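PDB 1RYB: chloroplastic group IIB intron splicing facilitator CRS2, chloroplastic from Zea mays, which is required for splicing group IIB introns in chloroplasts, working in complexes with CAF1 or CAF2, and has the peptidyl-tRNA hydrolase fold but no such hydrolase activity. Local coordinates for residues 21-26 against 86-91; 32-37 against 148-153; 101-106 against 184-189; 131-136 against 141-146; 71-76 against 95-100. All coordinates share one frame; numbering follows the deposited sequence. Where two conformers were deposited one is given.

Contact 1: 21-26 against 86-91; sequences AGLGNP and EAIGPL
I88 sets CG1 opposite its carbonyl carbon (chi1 -68°) and runs on nearly extended (chi2 153°), which carries CD1 out from helix 84-94 to meet A21 and L23. The tip methyl does nearly all the touching: I88 CD1 lies 3.8 Å from A21 CB, and I88 CG1 follows at 4.0 Å from the same A21 CB. On the other partner, L23 leaves its backbone beside the N (chi1 -57°), and its CD2 branch stands 4.1 Å from I88 CD1; the two side chains cross at about a right angle. A21 sits on strand 18-22 with its CB directed at the helix, whereas L23 belongs to the loop that follows, and only the end of its side chain bends in. The CA atoms of A21 and I88 are 7.7 Å apart, close enough for a short methyl on the strand to receive a longer branch from the helix. L104 of the adjacent strand 102-108 touches both L23 and I88, and P77 also packs on I88. No hydrogen bond links the two segments and just 91 Å² is buried between them, so the helix is held against the sheet here by aliphatic dispersion contacts and exclusion of water, without polar direction.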
# COMPACT_ATOMS: atom_id res chain seq x y z
N ALA A 21 2.57 -0.98 4.61
CA ALA A 21 1.61 0.16 4.67
C ALA A 21 0.83 0.32 3.39
O ALA A 21 1.40 0.30 2.34
CB ALA A 21 2.41 1.47 4.95
N GLY A 22 -0.50 0.42 3.51
CA GLY A 22 -1.37 0.62 2.36
C GLY A 22 -1.89 2.07 2.46
O GLY A 22 -2.28 2.53 3.58
N LEU A 23 -1.78 2.83 1.33
CA LEU A 23 -2.18 4.23 1.24
C LEU A 23 -3.67 4.42 0.95
O LEU A 23 -4.31 3.63 0.23
CB LEU A 23 -1.34 4.94 0.19
CG LEU A 23 0.15 4.80 0.52
CD1 LEU A 23 0.93 5.74 -0.36
CD2 LEU A 23 0.40 5.21 2.00
N GLY A 24 -4.18 5.51 1.44
CA GLY A 24 -5.64 5.85 1.25
C GLY A 24 -5.99 7.07 2.03
O GLY A 24 -5.12 7.65 2.75
N ASN A 25 -7.28 7.43 1.96
CA ASN A 25 -7.86 8.52 2.77
C ASN A 25 -8.76 7.95 3.80
O ASN A 25 -9.41 6.92 3.57
CB ASN A 25 -8.67 9.45 1.89
CG ASN A 25 -7.75 10.31 1.07
OD1 ASN A 25 -6.93 11.01 1.66
ND2 ASN A 25 -7.89 10.29 -0.28
N PRO A 26 -8.92 8.63 4.90
CA PRO A 26 -9.69 8.08 6.01
C PRO A 26 -11.14 8.39 5.95
O PRO A 26 -11.51 9.45 5.51
CB PRO A 26 -9.18 8.87 7.21
CG PRO A 26 -8.84 10.21 6.60
CD PRO A 26 -8.22 9.85 5.24
N GLU A 86 3.88 11.42 7.23
CA GLU A 86 3.78 11.87 8.59
C GLU A 86 3.44 10.76 9.52
O GLU A 86 3.79 10.81 10.68
CB GLU A 86 2.75 13.04 8.78
CG GLU A 86 3.30 14.28 8.05
CD GLU A 86 2.49 15.52 8.24
OE1 GLU A 86 2.63 16.46 7.52
OE2 GLU A 86 1.50 15.43 9.08
N ALA A 87 2.64 9.77 9.02
CA ALA A 87 2.28 8.61 9.82
C ALA A 87 3.38 7.52 9.76
O ALA A 87 3.79 6.94 10.78
CB ALA A 87 1.00 8.00 9.25
N ILE A 88 3.88 7.20 8.52
CA ILE A 88 4.79 6.11 8.34
C ILE A 88 6.19 6.33 8.88
O ILE A 88 6.81 5.42 9.44
CB ILE A 88 4.77 5.67 6.89
CG1 ILE A 88 3.40 5.04 6.57
CG2 ILE A 88 5.92 4.69 6.61
CD1 ILE A 88 3.03 5.18 5.09
N GLY A 89 6.75 7.53 8.69
CA GLY A 89 8.12 7.76 9.20
C GLY A 89 8.26 7.44 10.65
O GLY A 89 9.14 6.72 11.05
N PRO A 90 7.40 8.04 11.49
CA PRO A 90 7.50 7.81 12.90
C PRO A 90 7.31 6.38 13.30
O PRO A 90 7.89 5.94 14.30
CB PRO A 90 6.53 8.77 13.61
CG PRO A 90 6.45 9.94 12.63
CD PRO A 90 6.61 9.29 11.27
N LEU A 91 6.45 5.67 12.59
CA LEU A 91 6.27 4.26 12.91
C LEU A 91 7.56 3.42 12.62
O LEU A 91 7.93 2.49 13.35
CB LEU A 91 5.09 3.67 12.08
CG LEU A 91 3.71 4.11 12.64
CD1 LEU A 91 2.52 3.74 11.65
CD2 LEU A 91 3.52 3.56 14.10

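Contact 2: 32-37 against 148-153; sequences GTRHNV and IGIGSP
R34 reaches toward I150 with its first carbon: R34 CB is 4.0 Å from I150 CD1. CG stands anti to the carbonyl carbon (chi1 -60°) and the chain extends from there, carrying R34 NE to a water that accepts its hydrogen at 3.0 Å. That water donates in turn to the backbone, its oxygen 2.6 Å from I150 O, so the arginine meets 148-153 through carbon and through solvent. At the guanidinium end, NH2 forms a salt bridge with E171 and NH1 bonds to the carbonyl of F162. V37 and I148 meet tip to tip, with V37 CG2 3.9 Å from I148 CG2; V37 CG1 also approaches I150 CG2 at 4.3 Å. I148 CD1 comes 3.9 Å from V37 O. Replacing I148 by an alanine removes the CG2 and CD1 methyls that V37 meets and would probably open a gap between the strand and the helix start. In the 3-10 turn 34-36, H35 probably corresponds to the proton acceptor of the family's active hydrolases, and its ND1 bonds to D107. The contact seats this turn and the start of helix 37-48 against strand 145-149, with D107 of strand 102-108 touching V37 and I150.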
# COMPACT_ATOMS: atom_id res chain seq x y z
N GLY A 32 -13.76 2.14 -0.68
CA GLY A 32 -14.03 1.58 -1.98
C GLY A 32 -13.54 2.40 -3.15
O GLY A 32 -13.61 1.96 -4.29
N THR A 33 -13.01 3.60 -2.85
CA THR A 33 -12.51 4.48 -3.89
C THR A 33 -11.17 4.02 -4.43
O THR A 33 -10.44 3.29 -3.77
CB THR A 33 -12.52 5.93 -3.44
OG1 THR A 33 -11.58 6.12 -2.42
CG2 THR A 33 -13.93 6.38 -2.93
N ARG A 34 -10.91 4.36 -5.65
CA ARG A 34 -9.67 3.87 -6.32
C ARG A 34 -8.40 4.23 -5.55
O ARG A 34 -7.46 3.40 -5.42
CB ARG A 34 -9.56 4.40 -7.74
CG ARG A 34 -10.77 3.94 -8.60
CD ARG A 34 -10.46 4.16 -10.10
NE ARG A 34 -11.50 3.66 -11.04
CZ ARG A 34 -12.65 4.33 -11.32
NH1 ARG A 34 -12.91 5.51 -10.74
NH2 ARG A 34 -13.55 3.76 -12.17
N HIS A 35 -8.35 5.47 -5.09
CA HIS A 35 -7.18 5.93 -4.33
C HIS A 35 -7.03 5.21 -2.97
O HIS A 35 -6.02 5.38 -2.30
CB HIS A 35 -7.34 7.44 -4.07
CG HIS A 35 -6.08 8.32 -4.16
ND1 HIS A 35 -5.01 7.97 -4.90
CD2 HIS A 35 -5.85 9.53 -3.62
CE1 HIS A 35 -4.12 8.94 -4.80
NE2 HIS A 35 -4.60 9.89 -4.00
N ASN A 36 -8.01 4.42 -2.56
CA ASN A 36 -7.92 3.64 -1.32
C ASN A 36 -7.58 2.18 -1.55
O ASN A 36 -7.64 1.40 -0.64
CB ASN A 36 -9.25 3.67 -0.57
CG ASN A 36 -9.27 4.82 0.43
OD1 ASN A 36 -8.69 5.89 0.22
ND2 ASN A 36 -9.82 4.59 1.60
N VAL A 37 -7.28 1.75 -2.79
CA VAL A 37 -7.05 0.35 -2.99
C VAL A 37 -5.89 -0.19 -2.16
O VAL A 37 -5.87 -1.35 -1.88
CB VAL A 37 -6.94 0.03 -4.51
CG1 VAL A 37 -5.65 0.58 -5.14
CG2 VAL A 37 -7.16 -1.45 -4.87
N ILE A 148 -0.63 -1.14 -7.44
CA ILE A 148 -1.88 -1.78 -7.83
C ILE A 148 -2.48 -0.93 -8.96
O ILE A 148 -2.92 0.17 -8.71
CB ILE A 148 -2.92 -1.85 -6.69
CG1 ILE A 148 -2.38 -2.75 -5.61
CG2 ILE A 148 -4.19 -2.48 -7.23
CD1 ILE A 148 -3.14 -2.61 -4.29
N GLY A 149 -2.42 -1.46 -10.23
CA GLY A 149 -2.87 -0.66 -11.36
C GLY A 149 -4.33 -0.30 -11.26
O GLY A 149 -5.19 -1.09 -10.89
N ILE A 150 -4.60 0.93 -11.61
CA ILE A 150 -6.00 1.41 -11.71
C ILE A 150 -6.32 2.06 -13.12
O ILE A 150 -7.43 2.50 -13.37
CB ILE A 150 -6.39 2.36 -10.55
CG1 ILE A 150 -5.50 3.65 -10.51
CG2 ILE A 150 -6.35 1.58 -9.23
CD1 ILE A 150 -6.16 4.82 -9.76
N GLY A 151 -5.32 2.12 -13.98
CA GLY A 151 -5.43 2.72 -15.32
C GLY A 151 -5.56 4.22 -15.25
O GLY A 151 -5.46 4.76 -14.20
N SER A 152 -5.81 4.90 -16.39
CA SER A 152 -6.02 6.30 -16.34
C SER A 152 -7.51 6.57 -16.41
O SER A 152 -8.30 5.65 -16.76
CB SER A 152 -5.30 7.10 -17.45
OG SER A 152 -4.00 6.60 -17.72
N PRO A 153 -7.87 7.86 -16.17
CA PRO A 153 -9.23 8.30 -16.22
C PRO A 153 -9.74 8.21 -17.60
O PRO A 153 -9.01 8.56 -18.52
CB PRO A 153 -9.21 9.74 -15.77
CG PRO A 153 -7.79 10.07 -15.31
CD PRO A 153 -6.92 8.89 -15.67
O HOH W 1 -9.65 1.61 -12.26

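Contact 3: 101-106 against 184-189; sequences HILLIY and DAVRTL
L103 carries most of this contact, meeting V186 and L189 of helix 169-192 with its two terminal methyls. L103 CD2 lies 3.8 Å from V186 CG1 and 4.0 Å from V186 CG2, so one methyl rests against both branches of the valine, and the side chains cross obliquely. L103 CD1 meets L189 CD2 at 3.9 Å, leucine to leucine, tip to tip. Toward the other end of the strand, I105 CD1 approaches V186 CG2 at the looser distance of 4.2 Å. L103 holds CG opposite its backbone N (chi1 172°), and L189 does likewise (chi1 169°), which sends the two isobutyl groups toward one another between strand and helix.

The next shell explains why these residues line up. L103 and I105, two residues apart on strand 102-108, point to the same side, while V186 and L189 lie three residues apart on the helix and so fall on one face. The short strand and helix segments run nearly antiparallel, at 167°, with their axes 11.6 Å apart, a spacing filled by side chains from both. Further out, I45 of helix 37-48 touches both I105 and V186, and L146 of the neighbouring strand 145-149 also packs on V186. Strand 102-108 is itself bonded through its backbone to strands 18-22 and 145-149.

All four touching residues are buried and aliphatic, and no hydrogen bond crosses between the segments. The chemistry implies a water-excluding layer that fastens the long C-terminal helix to a central strand through shape and dispersion.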
# COMPACT_ATOMS: atom_id res chain seq x y z
N HIS A 101 12.63 -2.70 4.47
CA HIS A 101 11.48 -3.50 4.95
C HIS A 101 10.23 -2.66 5.13
O HIS A 101 9.27 -3.07 5.79
CB HIS A 101 11.81 -4.19 6.28
CG HIS A 101 12.71 -5.34 6.10
ND1 HIS A 101 13.11 -6.09 7.19
CD2 HIS A 101 13.31 -5.87 4.96
CE1 HIS A 101 13.94 -7.06 6.70
NE2 HIS A 101 14.07 -6.93 5.35
N ILE A 102 10.27 -1.45 4.57
CA ILE A 102 9.11 -0.59 4.60
C ILE A 102 8.43 -0.77 3.28
O ILE A 102 8.90 -0.24 2.25
CB ILE A 102 9.51 0.88 4.73
CG1 ILE A 102 10.31 1.09 6.06
CG2 ILE A 102 8.24 1.74 4.72
CD1 ILE A 102 10.83 2.51 6.20
N LEU A 103 7.30 -1.57 3.28
CA LEU A 103 6.62 -1.88 2.03
C LEU A 103 5.45 -0.96 1.86
O LEU A 103 4.51 -0.98 2.66
CB LEU A 103 6.16 -3.36 2.03
CG LEU A 103 5.27 -3.83 0.90
CD1 LEU A 103 6.02 -3.73 -0.44
CD2 LEU A 103 5.00 -5.32 1.16
N LEU A 104 5.47 -0.22 0.71
CA LEU A 104 4.34 0.64 0.39
C LEU A 104 3.45 0.00 -0.64
O LEU A 104 3.93 -0.46 -1.66
CB LEU A 104 4.72 2.07 -0.14
CG LEU A 104 4.85 3.10 0.94
CD1 LEU A 104 3.51 3.55 1.46
CD2 LEU A 104 5.79 2.61 2.07
N ILE A 105 2.13 0.05 -0.40
CA ILE A 105 1.12 -0.51 -1.30
C ILE A 105 0.16 0.61 -1.73
O ILE A 105 -0.44 1.24 -0.86
CB ILE A 105 0.39 -1.70 -0.62
CG1 ILE A 105 1.44 -2.68 -0.09
CG2 ILE A 105 -0.55 -2.40 -1.65
CD1 ILE A 105 0.78 -4.01 0.34
N TYR A 106 -0.04 0.81 -3.04
CA TYR A 106 -0.85 1.99 -3.44
C TYR A 106 -1.35 1.87 -4.87
O TYR A 106 -0.97 0.96 -5.58
CB TYR A 106 0.06 3.27 -3.32
CG TYR A 106 1.23 3.19 -4.35
CD1 TYR A 106 1.09 3.73 -5.63
CD2 TYR A 106 2.38 2.43 -4.13
CE1 TYR A 106 2.13 3.65 -6.55
CE2 TYR A 106 3.35 2.18 -5.11
CZ TYR A 106 3.26 2.86 -6.31
OH TYR A 106 4.21 2.69 -7.33
N ASP A 184 -0.35 -13.25 -1.75
CA ASP A 184 0.70 -14.22 -1.92
C ASP A 184 2.06 -13.53 -2.29
O ASP A 184 3.13 -13.98 -1.86
CB ASP A 184 0.26 -15.18 -3.04
CG ASP A 184 1.41 -15.88 -3.68
OD1 ASP A 184 2.27 -15.39 -4.42
OD2 ASP A 184 1.49 -17.05 -3.24
N ALA A 185 2.02 -12.52 -3.19
CA ALA A 185 3.26 -11.85 -3.58
C ALA A 185 3.90 -11.23 -2.37
O ALA A 185 5.11 -11.17 -2.23
CB ALA A 185 2.98 -10.68 -4.55
N VAL A 186 3.05 -10.61 -1.50
CA VAL A 186 3.62 -9.94 -0.31
C VAL A 186 4.22 -10.95 0.66
O VAL A 186 5.32 -10.77 1.14
CB VAL A 186 2.57 -9.00 0.37
CG1 VAL A 186 3.12 -8.53 1.75
CG2 VAL A 186 2.34 -7.83 -0.57
N ARG A 187 3.51 -12.03 0.91
CA ARG A 187 4.09 -13.07 1.76
C ARG A 187 5.39 -13.52 1.27
O ARG A 187 6.33 -13.77 2.00
CB ARG A 187 3.22 -14.27 1.75
CG ARG A 187 2.04 -14.13 2.64
CD ARG A 187 1.38 -15.48 2.89
NE ARG A 187 2.33 -16.54 3.22
CZ ARG A 187 2.50 -17.00 4.48
NH1 ARG A 187 3.36 -17.98 4.81
NH2 ARG A 187 1.81 -16.42 5.44
N THR A 188 5.46 -13.78 -0.03
CA THR A 188 6.73 -14.25 -0.63
C THR A 188 7.82 -13.21 -0.53
O THR A 188 8.95 -13.51 -0.13
CB THR A 188 6.55 -14.64 -2.12
OG1 THR A 188 5.62 -15.72 -2.15
CG2 THR A 188 7.93 -15.09 -2.71
N LEU A 189 7.51 -11.97 -0.86
CA LEU A 189 8.53 -10.95 -0.68
C LEU A 189 9.05 -10.92 0.73
O LEU A 189 10.23 -10.79 0.96
CB LEU A 189 7.96 -9.55 -1.07
CG LEU A 189 8.82 -8.36 -0.68
CD1 LEU A 189 10.03 -8.28 -1.60
CD2 LEU A 189 8.00 -7.10 -0.80

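Contact 4: 131-136 against 141-146; sequences QNVIEH and REFPRL
A helix-to-strand connection of the alpha/beta fold closes here: after helix 128-136 the chain turns back and lays R141 and F143 against I134 in the approach to strand 145-149. I134 CG1 arrives at the edge of the F143 ring, near its plane, 3.5 Å from F143 CE2, and the two side chains cross at about a right angle. V133 adds its CG1 at 4.1 Å from F143 CZ. The other branch of the isoleucine, I134 CG2, lies 3.9 Å from R141 CG, using the aliphatic part of that arginine.

R145 bonds back onto the turn, an inverse gamma turn centred on E142. Its chain bends at chi2 (88°), bringing the guanidinium back over the preceding residues: R145 NE donates to F143 O at 2.7 Å, lying nearly along the C=O axis, with that oxygen in the guanidinium plane. R145 NH2 bonds to R141 O at 2.9 Å, on a lone pair in the carbonyl plane, although the oxygen is tilted out of the guanidinium plane by 28°. The same NH2 stands 3.7 Å above one face of the F143 ring, toward its rim, and is 4.2 Å from I134 CD1. NH1 is hydrogen-bonded to G123 O.

A leucine in place of R145 would probably leave the carbonyls of R141 and F143 without these donors and free the turn to shift.

The contact between the segments is apolar, with no hydrogen bond across it, while the charged group satisfies turn carbonyls and probably limits the movement of the ring against which the helix packs.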
# COMPACT_ATOMS: atom_id res chain seq x y z
N GLN A 131 4.78 10.38 -2.63
CA GLN A 131 5.68 11.48 -2.55
C GLN A 131 5.90 11.90 -1.11
O GLN A 131 7.01 12.14 -0.69
CB GLN A 131 5.11 12.64 -3.38
CG GLN A 131 6.04 13.86 -3.24
CD GLN A 131 5.49 15.08 -3.94
OE1 GLN A 131 4.30 15.11 -4.35
NE2 GLN A 131 6.33 16.11 -4.05
N ASN A 132 4.83 12.05 -0.33
CA ASN A 132 4.99 12.41 1.06
C ASN A 132 5.76 11.36 1.87
O ASN A 132 6.48 11.71 2.81
CB ASN A 132 3.62 12.67 1.73
CG ASN A 132 3.73 13.33 3.08
OD1 ASN A 132 3.47 12.72 4.13
ND2 ASN A 132 4.22 14.58 3.09
N VAL A 133 5.60 10.05 1.53
CA VAL A 133 6.36 9.00 2.29
C VAL A 133 7.84 9.18 2.05
O VAL A 133 8.63 9.11 2.93
CB VAL A 133 5.95 7.57 1.90
CG1 VAL A 133 6.88 6.52 2.51
CG2 VAL A 133 4.46 7.30 2.26
N ILE A 134 8.20 9.38 0.81
CA ILE A 134 9.61 9.52 0.48
C ILE A 134 10.23 10.71 1.25
O ILE A 134 11.35 10.68 1.79
CB ILE A 134 9.85 9.61 -1.08
CG1 ILE A 134 9.62 8.26 -1.79
CG2 ILE A 134 11.28 10.17 -1.37
CD1 ILE A 134 9.25 8.36 -3.30
N GLU A 135 9.54 11.81 1.20
CA GLU A 135 10.03 12.92 1.89
C GLU A 135 10.24 12.59 3.40
O GLU A 135 11.25 12.94 3.97
CB GLU A 135 9.06 14.11 1.66
CG GLU A 135 8.99 15.09 2.84
CD GLU A 135 8.13 16.28 2.56
OE1 GLU A 135 7.95 17.16 3.39
OE2 GLU A 135 7.63 16.27 1.31
N HIS A 136 9.27 11.94 4.08
CA HIS A 136 9.40 11.59 5.48
C HIS A 136 10.36 10.47 5.77
O HIS A 136 10.59 10.12 6.94
CB HIS A 136 8.07 11.39 6.21
CG HIS A 136 7.38 12.67 6.41
ND1 HIS A 136 7.35 13.29 7.65
CD2 HIS A 136 6.67 13.45 5.52
CE1 HIS A 136 6.62 14.41 7.49
NE2 HIS A 136 6.23 14.56 6.23
N ARG A 141 14.52 6.53 -1.32
CA ARG A 141 13.61 5.87 -2.22
C ARG A 141 13.78 4.37 -2.30
O ARG A 141 13.00 3.72 -2.94
CB ARG A 141 13.79 6.38 -3.63
CG ARG A 141 13.37 7.85 -3.66
CD ARG A 141 13.33 8.45 -5.08
NE ARG A 141 14.60 8.41 -5.81
CZ ARG A 141 15.60 9.30 -5.68
NH1 ARG A 141 15.53 10.34 -4.85
NH2 ARG A 141 16.70 9.13 -6.41
N GLU A 142 14.78 3.85 -1.65
CA GLU A 142 15.05 2.45 -1.76
C GLU A 142 14.23 1.55 -0.86
O GLU A 142 14.77 0.68 -0.13
CB GLU A 142 16.57 2.12 -1.67
CG GLU A 142 17.50 2.96 -2.61
CD GLU A 142 17.50 4.47 -2.38
OE1 GLU A 142 17.58 5.28 -3.30
OE2 GLU A 142 17.47 4.84 -1.09
N PHE A 143 12.95 1.77 -0.91
CA PHE A 143 12.05 0.92 -0.18
C PHE A 143 11.16 0.18 -1.20
O PHE A 143 10.85 0.69 -2.24
CB PHE A 143 11.23 1.68 0.91
CG PHE A 143 10.42 2.82 0.38
CD1 PHE A 143 9.12 2.63 -0.07
CD2 PHE A 143 10.99 4.10 0.31
CE1 PHE A 143 8.35 3.69 -0.57
CE2 PHE A 143 10.25 5.16 -0.21
CZ PHE A 143 8.94 4.95 -0.66
N PRO A 144 10.74 -1.02 -0.88
CA PRO A 144 9.90 -1.74 -1.80
C PRO A 144 8.44 -1.20 -1.89
O PRO A 144 7.89 -0.71 -0.93
CB PRO A 144 9.83 -3.16 -1.25
CG PRO A 144 10.21 -3.01 0.20
CD PRO A 144 11.07 -1.80 0.32
N ARG A 145 7.85 -1.38 -3.09
CA ARG A 145 6.50 -0.95 -3.38
C ARG A 145 5.79 -1.97 -4.13
O ARG A 145 6.30 -2.48 -5.13
CB ARG A 145 6.44 0.25 -4.32
CG ARG A 145 7.33 1.40 -3.98
CD ARG A 145 8.68 1.24 -4.59
NE ARG A 145 9.56 2.28 -4.06
CZ ARG A 145 9.58 3.50 -4.52
NH1 ARG A 145 8.79 3.86 -5.55
NH2 ARG A 145 10.41 4.38 -3.97
N LEU A 146 4.50 -2.12 -3.83
CA LEU A 146 3.63 -2.95 -4.63
C LEU A 146 2.60 -2.02 -5.23
O LEU A 146 1.75 -1.43 -4.51
CB LEU A 146 2.90 -4.03 -3.81
CG LEU A 146 1.94 -4.89 -4.62
CD1 LEU A 146 2.68 -5.83 -5.58
CD2 LEU A 146 1.08 -5.70 -3.65

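Contact 5: 71-76 against 95-100; sequences PVLVVK and YQVPLR
Y95 opens the second segment and meets L73 through ring atoms CD1 and CE1: L73 CD1 is 3.7 Å from Y95 CD1 and 4.0 Å from Y95 CE1. The leucine's second methyl sits further back, with L73 CD2 4.0 Å from Y95 CB, so its two branches lie along the tyrosine, CD2 by the CB-CG stem and CD1 farther out by the ring. The two side chains cross at a slant. L73 places CG between its backbone N and carbonyl carbon (chi1 55°), a confined setting, and from there both methyls face the loop. At the far end of the tyrosine, its hydroxyl is hydrogen-bonded to Q57, which gives the polar tip a partner away from the leucine.

Q96 comes next, the first residue to leave helical geometry after helix 84-94. Its positive phi of 58° belongs to a Schellman motif, which ends the helix and turns the chain toward V97. There the second touch occurs: V97 CG2 lies 4.1 Å from L73 CD2, so the same methyl that backs the tyrosine stem also meets the valine. L19 of strand 18-22 packs on both L73 and V97, joining the two sides from the neighbouring strand. Beyond V97 the chain passes P98 and enters the 3-10 turn that begins at L99, on its way to strand 102-108.

A single leucine of strand 70-77 thus receives both ends of the helix-terminating turn. With no hydrogen bond crossing and 115 Å² buried, the association is hydrophobic, and the tyrosine hydroxyl finds its bond beyond it.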
# COMPACT_ATOMS: atom_id res chain seq x y z
N PRO A 71 8.17 -10.95 12.00
CA PRO A 71 7.26 -9.97 12.66
C PRO A 71 6.95 -8.85 11.66
O PRO A 71 7.84 -8.32 10.96
CB PRO A 71 8.08 -9.40 13.81
CG PRO A 71 9.38 -10.18 13.87
CD PRO A 71 9.54 -11.01 12.60
N VAL A 72 5.71 -8.42 11.63
CA VAL A 72 5.38 -7.32 10.74
C VAL A 72 4.39 -6.41 11.44
O VAL A 72 3.64 -6.81 12.37
CB VAL A 72 4.67 -7.87 9.45
CG1 VAL A 72 5.47 -8.94 8.73
CG2 VAL A 72 3.25 -8.43 9.71
N LEU A 73 4.31 -5.19 10.93
CA LEU A 73 3.18 -4.35 11.31
C LEU A 73 2.43 -4.01 10.05
O LEU A 73 3.04 -3.91 9.01
CB LEU A 73 3.51 -3.17 12.20
CG LEU A 73 4.54 -2.21 11.72
CD1 LEU A 73 4.18 -0.86 12.31
CD2 LEU A 73 5.91 -2.57 12.28
N VAL A 74 1.12 -4.02 10.10
CA VAL A 74 0.29 -3.67 8.95
C VAL A 74 -0.35 -2.36 9.26
O VAL A 74 -0.89 -2.23 10.28
CB VAL A 74 -0.72 -4.76 8.52
CG1 VAL A 74 -0.00 -6.00 8.00
CG2 VAL A 74 -1.63 -5.11 9.63
N VAL A 75 -0.25 -1.38 8.37
CA VAL A 75 -0.64 -0.01 8.72
C VAL A 75 -1.50 0.67 7.64
O VAL A 75 -1.21 0.53 6.47
CB VAL A 75 0.68 0.79 8.75
CG1 VAL A 75 0.47 2.28 9.00
CG2 VAL A 75 1.69 0.23 9.71
N LYS A 76 -2.50 1.42 8.09
CA LYS A 76 -3.36 2.28 7.26
C LYS A 76 -3.29 3.66 7.90
O LYS A 76 -3.90 3.92 8.96
CB LYS A 76 -4.83 1.83 7.25
CG LYS A 76 -4.95 0.45 6.53
CD LYS A 76 -6.40 0.11 6.12
CE LYS A 76 -7.26 -0.17 7.34
NZ LYS A 76 -8.66 -0.58 7.04
N TYR A 95 9.39 1.33 15.62
CA TYR A 95 9.51 -0.12 15.57
C TYR A 95 10.86 -0.62 15.00
O TYR A 95 11.00 -1.84 14.73
CB TYR A 95 8.32 -0.65 14.76
CG TYR A 95 7.02 -0.52 15.55
CD1 TYR A 95 6.05 0.44 15.26
CD2 TYR A 95 6.81 -1.37 16.63
CE1 TYR A 95 4.88 0.53 16.02
CE2 TYR A 95 5.63 -1.32 17.39
CZ TYR A 95 4.70 -0.34 17.11
OH TYR A 95 3.60 -0.29 17.94
N GLN A 96 11.82 0.34 14.70
CA GLN A 96 13.14 -0.03 14.16
C GLN A 96 13.03 -0.82 12.86
O GLN A 96 13.70 -1.85 12.65
CB GLN A 96 13.99 -0.83 15.21
CG GLN A 96 14.16 -0.02 16.52
CD GLN A 96 14.88 -0.89 17.58
OE1 GLN A 96 16.06 -1.20 17.44
NE2 GLN A 96 14.15 -1.38 18.59
N VAL A 97 12.16 -0.36 11.97
CA VAL A 97 12.04 -1.05 10.71
C VAL A 97 13.00 -0.43 9.72
O VAL A 97 12.90 0.77 9.48
CB VAL A 97 10.61 -0.80 10.17
CG1 VAL A 97 10.46 -1.63 8.83
CG2 VAL A 97 9.60 -1.24 11.20
N PRO A 98 13.91 -1.19 9.15
CA PRO A 98 14.81 -0.63 8.14
C PRO A 98 14.09 -0.26 6.85
O PRO A 98 13.07 -0.92 6.43
CB PRO A 98 15.80 -1.74 7.79
CG PRO A 98 15.13 -3.02 8.24
CD PRO A 98 14.12 -2.63 9.30
N LEU A 99 14.68 0.71 6.15
CA LEU A 99 14.17 1.16 4.85
C LEU A 99 13.71 0.01 3.95
O LEU A 99 12.66 0.02 3.39
CB LEU A 99 15.23 1.96 4.12
CG LEU A 99 14.68 2.65 2.88
CD1 LEU A 99 13.73 3.71 3.30
CD2 LEU A 99 15.81 3.33 2.11
N ARG A 100 14.55 -0.95 3.81
CA ARG A 100 14.33 -2.05 2.90
C ARG A 100 13.16 -2.90 3.25
O ARG A 100 12.77 -3.72 2.39
CB ARG A 100 15.58 -2.94 2.77
CG ARG A 100 15.94 -3.66 4.08
CD ARG A 100 17.24 -4.49 4.01
NE ARG A 100 17.61 -5.17 5.26
CZ ARG A 100 18.10 -4.52 6.34
NH1 ARG A 100 18.44 -5.14 7.51
NH2 ARG A 100 18.22 -3.20 6.26

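All five contacts draw on one mixed sheet. Contacts 5, 1 and 3 involve the adjoining strands 70-77, 18-22 and 102-108, in that order across the sheet, while contacts 2 and 4 share strand 145-149. Contacts 1 and 4, 1 and 5, and 3 and 5 have centres about 11 Å apart; contacts 2 and 5 are farthest, about 24 Å between centres. Along the chain, contact 1 crosses contacts 2 and 5, contact 2 crosses contact 3, contacts 4 and 5 are nested within contact 2, and contact 4 also within contact 3. Distant sequence is thereby interlocked around the sheet, and N25 N bonds to N36 OD1 beside H35, the probable counterpart of the hydrolases' catalytic histidine.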